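Long-range contacts in fibronectin type III domain-containing protein (Simiduia agarivorans, PDB 6P2K), which probably hydrolyses the beta-1,4-glucan backbone of xyloglucan through this part of a longer protein, a family 74 glycoside hydrolase module of seven-bladed beta-propellers: residues V270-T275 / A336-V341; S278-L283 / E294-W299. All coordinates share one frame; numbering follows the deposited sequence.

Interaction 1: V270-T275 / A336-V341; sequences VDPRST and AHYTPV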
loop_
_atom_site.group_PDB
_atom_site.type_symbol
_atom_site.label_atom_id
_atom_site.label_comp_id
_atom_site.label_asym_id
_atom_site.label_seq_id
_atom_site.Cartn_x
_atom_site.Cartn_y
_atom_site.Cartn_z
ATOM N N VAL B 270 2.609 52.098 29.699
ATOM C CA VAL B 270 1.267 52.664 29.648
ATOM C C VAL B 270 0.980 53.128 28.227
ATOM O O VAL B 270 1.812 53.795 27.600
ATOM C CB VAL B 270 1.118 53.824 30.644
ATOM C CG1 VAL B 270 -0.314 54.340 30.643
ATOM C CG2 VAL B 270 1.529 53.383 32.037
ATOM N N ASP B 271 -0.194 52.769 27.721
ATOM C CA ASP B 271 -0.665 53.246 26.428
ATOM C C ASP B 271 -0.664 54.771 26.419
ATOM O O ASP B 271 -1.325 55.386 27.271
ATOM C CB ASP B 271 -2.072 52.696 26.163
ATOM C CG ASP B 271 -2.593 53.013 24.762
ATOM O OD1 ASP B 271 -1.960 53.796 24.023
ATOM O OD2 ASP B 271 -3.655 52.465 24.396
ATOM N N PRO B 272 0.057 55.419 25.498
ATOM C CA PRO B 272 0.031 56.889 25.448
ATOM C C PRO B 272 -1.350 57.453 25.182
ATOM O O PRO B 272 -1.545 58.664 25.338
ATOM C CB PRO B 272 1.002 57.224 24.307
ATOM C CG PRO B 272 1.038 55.989 23.468
ATOM C CD PRO B 272 0.903 54.849 24.434
ATOM N N ARG B 273 -2.308 56.615 24.785
ATOM C CA ARG B 273 -3.685 57.050 24.606
ATOM C C ARG B 273 -4.424 57.210 25.927
ATOM O O ARG B 273 -5.451 57.898 25.967
ATOM C CB ARG B 273 -4.426 56.053 23.711
ATOM C CG ARG B 273 -3.944 56.065 22.269
ATOM C CD ARG B 273 -4.133 54.720 21.586
ATOM N NE ARG B 273 -3.499 54.694 20.268
ATOM C CZ ARG B 273 -2.211 54.433 20.056
ATOM N NH1 ARG B 273 -1.406 54.163 21.074
ATOM N NH2 ARG B 273 -1.727 54.438 18.821
ATOM N N SER B 274 -3.930 56.598 27.006
ATOM C CA SER B 274 -4.588 56.664 28.313
ATOM C C SER B 274 -4.267 58.001 28.979
ATOM O O SER B 274 -3.513 58.097 29.949
ATOM C CB SER B 274 -4.163 55.489 29.183
ATOM O OG SER B 274 -4.395 54.259 28.522
ATOM N N THR B 275 -4.879 59.054 28.439
ATOM C CA THR B 275 -4.647 60.412 28.912
ATOM C C THR B 275 -5.514 60.796 30.106
ATOM O O THR B 275 -5.273 61.845 30.711
ATOM C CB THR B 275 -4.888 61.411 27.778
ATOM O OG1 THR B 275 -6.179 61.173 27.202
ATOM C CG2 THR B 275 -3.826 61.257 26.703
ATOM N N ALA B 336 7.461 44.510 24.441
ATOM C CA ALA B 336 6.114 44.796 23.967
ATOM C C ALA B 336 5.871 46.292 24.065
ATOM O O ALA B 336 6.028 46.874 25.142
ATOM C CB ALA B 336 5.069 44.026 24.780
ATOM N N HIS B 337 5.482 46.905 22.951
ATOM C CA HIS B 337 5.274 48.343 22.892
ATOM C C HIS B 337 3.972 48.666 22.181
ATOM O O HIS B 337 3.626 48.035 21.177
ATOM C CB HIS B 337 6.428 49.043 22.172
ATOM C CG HIS B 337 7.753 48.857 22.840
ATOM N ND1 HIS B 337 8.075 49.464 24.035
ATOM C CD2 HIS B 337 8.838 48.133 22.480
ATOM C CE1 HIS B 337 9.303 49.122 24.382
ATOM N NE2 HIS B 337 9.788 48.312 23.457
ATOM N N TYR B 338 3.255 49.652 22.713
ATOM C CA TYR B 338 2.148 50.250 21.986
ATOM C C TYR B 338 2.684 51.108 20.845
ATOM O O TYR B 338 3.812 51.606 20.890
ATOM C CB TYR B 338 1.302 51.115 22.918
ATOM C CG TYR B 338 0.523 50.366 23.978
ATOM C CD1 TYR B 338 -0.574 49.581 23.645
ATOM C CD2 TYR B 338 0.877 50.460 25.317
ATOM C CE1 TYR B 338 -1.294 48.911 24.618
ATOM C CE2 TYR B 338 0.159 49.798 26.298
ATOM C CZ TYR B 338 -0.924 49.023 25.941
ATOM O OH TYR B 338 -1.641 48.358 26.908
ATOM N N THR B 339 1.862 51.285 19.812
ATOM C CA THR B 339 2.238 52.187 18.739
ATOM C C THR B 339 2.083 53.638 19.197
ATOM O O THR B 339 1.254 53.941 20.061
ATOM C CB THR B 339 1.387 51.946 17.491
ATOM O OG1 THR B 339 -0.003 52.110 17.807
ATOM C CG2 THR B 339 1.625 50.550 16.930
ATOM N N PRO B 340 2.883 54.550 18.647
ATOM C CA PRO B 340 2.709 55.970 18.970
ATOM C C PRO B 340 1.347 56.475 18.518
ATOM O O PRO B 340 0.656 55.855 17.706
ATOM C CB PRO B 340 3.839 56.658 18.193
ATOM C CG PRO B 340 4.837 55.578 17.913
ATOM C CD PRO B 340 4.052 54.310 17.785
ATOM N N VAL B 341 0.963 57.629 19.065
ATOM C CA VAL B 341 -0.265 58.297 18.645
ATOM C C VAL B 341 -0.024 59.296 17.524
ATOM O O VAL B 341 -0.990 59.742 16.883
ATOM C CB VAL B 341 -0.932 59.008 19.839
ATOM C CG1 VAL B 341 -1.268 58.007 20.926
ATOM C CG2 VAL B 341 -0.013 60.080 20.388
#

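Interaction 2: S278-L283 / E294-W299; sequences SHKVLL and EGTFNW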
loop_
_atom_site.group_PDB
_atom_site.type_symbol
_atom_site.label_atom_id
_atom_site.label_comp_id
_atom_site.label_asym_id
_atom_site.label_seq_id
_atom_site.Cartn_x
_atom_site.Cartn_y
_atom_site.Cartn_z
ATOM N N SER B 278 -8.197 56.226 33.380
ATOM C CA SER B 278 -8.207 54.798 33.076
ATOM C C SER B 278 -6.985 54.478 32.228
ATOM O O SER B 278 -6.820 55.035 31.137
ATOM C CB SER B 278 -9.490 54.394 32.352
ATOM O OG SER B 278 -9.541 52.989 32.169
ATOM N N HIS B 279 -6.134 53.586 32.727
ATOM C CA HIS B 279 -4.856 53.278 32.100
ATOM C C HIS B 279 -4.855 51.855 31.565
ATOM O O HIS B 279 -5.278 50.922 32.257
ATOM C CB HIS B 279 -3.703 53.456 33.089
ATOM C CG HIS B 279 -3.755 54.740 33.852
ATOM N ND1 HIS B 279 -3.115 54.912 35.060
ATOM C CD2 HIS B 279 -4.365 55.917 33.577
ATOM C CE1 HIS B 279 -3.334 56.138 35.499
ATOM N NE2 HIS B 279 -4.088 56.769 34.619
ATOM N N LYS B 280 -4.373 51.694 30.339
ATOM C CA LYS B 280 -4.040 50.388 29.792
ATOM C C LYS B 280 -2.542 50.178 29.956
ATOM O O LYS B 280 -1.744 51.027 29.542
ATOM C CB LYS B 280 -4.442 50.288 28.320
ATOM C CG LYS B 280 -5.928 50.493 28.060
ATOM C CD LYS B 280 -6.719 49.215 28.293
ATOM C CE LYS B 280 -8.214 49.461 28.131
ATOM N NZ LYS B 280 -9.001 48.196 28.209
ATOM N N VAL B 281 -2.163 49.063 30.577
ATOM C CA VAL B 281 -0.768 48.757 30.873
ATOM C C VAL B 281 -0.393 47.459 30.171
ATOM O O VAL B 281 -1.109 46.459 30.282
ATOM C CB VAL B 281 -0.515 48.652 32.387
ATOM C CG1 VAL B 281 0.971 48.499 32.663
ATOM C CG2 VAL B 281 -1.075 49.873 33.103
ATOM N N LEU B 282 0.731 47.480 29.462
ATOM C CA LEU B 282 1.227 46.341 28.702
ATOM C C LEU B 282 2.351 45.669 29.479
ATOM O O LEU B 282 3.258 46.348 29.970
ATOM C CB LEU B 282 1.723 46.801 27.332
ATOM C CG LEU B 282 1.967 45.776 26.231
ATOM C CD1 LEU B 282 0.695 45.001 25.947
ATOM C CD2 LEU B 282 2.447 46.499 24.984
ATOM N N LEU B 283 2.299 44.339 29.587
ATOM C CA LEU B 283 3.233 43.637 30.467
ATOM C C LEU B 283 3.606 42.283 29.877
ATOM O O LEU B 283 2.758 41.389 29.774
ATOM C CB LEU B 283 2.641 43.473 31.863
ATOM C CG LEU B 283 3.576 42.854 32.900
ATOM C CD1 LEU B 283 4.763 43.772 33.183
ATOM C CD2 LEU B 283 2.819 42.536 34.185
ATOM N N GLU B 294 -2.447 42.695 28.968
ATOM C CA GLU B 294 -2.858 44.090 29.032
ATOM C C GLU B 294 -3.739 44.272 30.259
ATOM O O GLU B 294 -4.716 43.538 30.443
ATOM C CB GLU B 294 -3.602 44.532 27.770
ATOM C CG GLU B 294 -4.054 45.993 27.828
ATOM C CD GLU B 294 -4.554 46.515 26.496
ATOM O OE1 GLU B 294 -5.441 45.873 25.893
ATOM O OE2 GLU B 294 -4.056 47.571 26.050
ATOM N N GLY B 295 -3.386 45.235 31.101
ATOM C CA GLY B 295 -4.126 45.521 32.313
ATOM C C GLY B 295 -4.874 46.835 32.199
ATOM O O GLY B 295 -4.397 47.782 31.571
ATOM N N THR B 296 -6.054 46.885 32.810
ATOM C CA THR B 296 -6.878 48.084 32.841
ATOM C C THR B 296 -6.989 48.559 34.282
ATOM O O THR B 296 -7.372 47.786 35.164
ATOM C CB THR B 296 -8.268 47.819 32.255
ATOM O OG1 THR B 296 -8.132 47.229 30.957
ATOM C CG2 THR B 296 -9.056 49.115 32.137
ATOM N N PHE B 297 -6.645 49.822 34.518
ATOM C CA PHE B 297 -6.661 50.409 35.853
ATOM C C PHE B 297 -7.574 51.625 35.840
ATOM O O PHE B 297 -7.293 52.608 35.147
ATOM C CB PHE B 297 -5.251 50.795 36.306
ATOM C CG PHE B 297 -4.335 49.621 36.502
ATOM C CD1 PHE B 297 -3.772 48.975 35.412
ATOM C CD2 PHE B 297 -4.035 49.162 37.772
ATOM C CE1 PHE B 297 -2.932 47.893 35.583
ATOM C CE2 PHE B 297 -3.193 48.080 37.951
ATOM C CZ PHE B 297 -2.640 47.445 36.852
ATOM N N ASN B 298 -8.661 51.558 36.604
ATOM C CA ASN B 298 -9.654 52.624 36.664
ATOM C C ASN B 298 -9.479 53.373 37.982
ATOM O O ASN B 298 -9.899 52.898 39.042
ATOM C CB ASN B 298 -11.061 52.056 36.513
ATOM C CG ASN B 298 -11.272 51.386 35.167
ATOM O OD1 ASN B 298 -10.882 51.921 34.130
ATOM N ND2 ASN B 298 -11.895 50.213 35.175
ATOM N N TRP B 299 -8.849 54.540 37.903
ATOM C CA TRP B 299 -8.643 55.416 39.043
ATOM C C TRP B 299 -9.766 56.433 39.122
ATOM O O TRP B 299 -10.367 56.810 38.112
ATOM C CB TRP B 299 -7.302 56.142 38.934
ATOM C CG TRP B 299 -6.145 55.214 38.901
ATOM C CD1 TRP B 299 -5.677 54.527 37.821
ATOM C CD2 TRP B 299 -5.304 54.856 40.003
ATOM N NE1 TRP B 299 -4.593 53.763 38.180
ATOM C CE2 TRP B 299 -4.343 53.949 39.514
ATOM C CE3 TRP B 299 -5.268 55.214 41.352
ATOM C CZ2 TRP B 299 -3.362 53.392 40.330
ATOM C CZ3 TRP B 299 -4.290 54.663 42.160
ATOM C CH2 TRP B 299 -3.349 53.763 41.645
HETATM O O HOH W 1 -7.668 45.333 27.476
#

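Interaction 1: V270-T275 / A336-V341
A carboxylate is stacked on an aromatic ring: D271 lies against one face of the Y338 ring, its carboxylate plane tilted only 16° from that of the ring. D271 CB sits over the ring centre in a CH-pi contact, 3.7 Å from the centroid, and D271 CG, anti to the backbone N (chi1 -174°), comes to 4.1 Å from Y338 CD1. D271 OD1 accepts from two donors that reach it from opposite faces of the carboxylate. One is the backbone N of R273, which closes an Asx turn at the start of the type I turn D271-S274. The other is R273 NH1, on the syn side, in a salt bridge of 3.0 Å to D271 OD1. Beyond this pair the guanidinium grips the other segment end-on. R273 NH1 donates to T339 O at 2.9 Å, with an N-H...O angle of 160°, while R273 NH2 reaches the same oxygen at 3.3 Å. Weak bonds from R273 NH2 to T339 OG1 and P340 O complete the set. V341 CG1 lies 3.8 Å above the guanidinium plane, over its centre, and also touches P272 CG; P272 CD packs on Y338 CB at 4.0 Å. The contact joins the turn after strand 265-270 to the end of strand 336-338, where the first strands of two successive four-stranded antiparallel sheets lie. R347 forms a salt bridge with D271 OD2, T339 OG1 is hydrogen-bonded to A346 O, and Y338 OH to E294. With an arginine on each oxygen, D271 is probably held as a carboxylate, and R273, fixed between that charge and a backbone carbonyl, ties the turn to the loop after strand 336-338, alongside the D271-R347 salt bridge.

Interaction 2: S278-L283 / E294-W299
K280 NZ donates to T296 OG1 at 3.0 Å, the two side chains lying side by side and pointing the same way. The bend at chi2 (-83°) brings K280 CD to 3.6 Å from T296 OG1, while K280 CB packs against E294 OE2 at 3.6 Å. A water accepts from K280 NZ and lies 2.8 Å from E294 OE1, spanning a lysine and a glutamate whose charged atoms do not touch. An alanine in place of K280 would probably leave T296 OG1 without this donor and the water, still beside E294 OE1, without its lysine partner. On the same face, S278 OG donates to N298 OD1 at 2.6 Å, nearly along the C=O axis. Strands 278-285 and 292-300 form an antiparallel hairpin, the middle pair of a four-stranded sheet such as makes up a propeller blade. Within it, H279 with F297 and V281 with G295 are hydrogen-bonded pairs. On the opposite face V281 CG2 meets F297 CD1 at 3.7 Å, and W299 CD1 lies over one face of the H279 ring, the planes 32° apart. Second-shell groups set these side chains: Y224 OH bonds both H279 ND1 and W299 NE1, and F308 and W310 of strand 304-314 meet the F297 ring. E294 OE2 is held by a salt bridge from R347, E294 OE1 by Y369 OH, and N298 ND2 by N307.

The centres of the two interactions lie 11 Å apart, away from the zinc sites. Along the chain, residues 270-275 come first, then both strands of interaction 2, and 336-341 last, so the hairpin falls within the span that interaction 1 closes. The turn of interaction 1 connects strand 265-270 to strand 278-285, the first strand of the hairpin and its neighbour in the sheet, while 336-338 opens the next. The two contacts touch: D271 N lies 3.0 Å from K280 O, a probable backbone bond, and Y338 CE2 packs on L282 CB at 3.5 Å. Interaction 2 thus joins the two middle strands of one sheet, interaction 1 its edge to the first strand of the next.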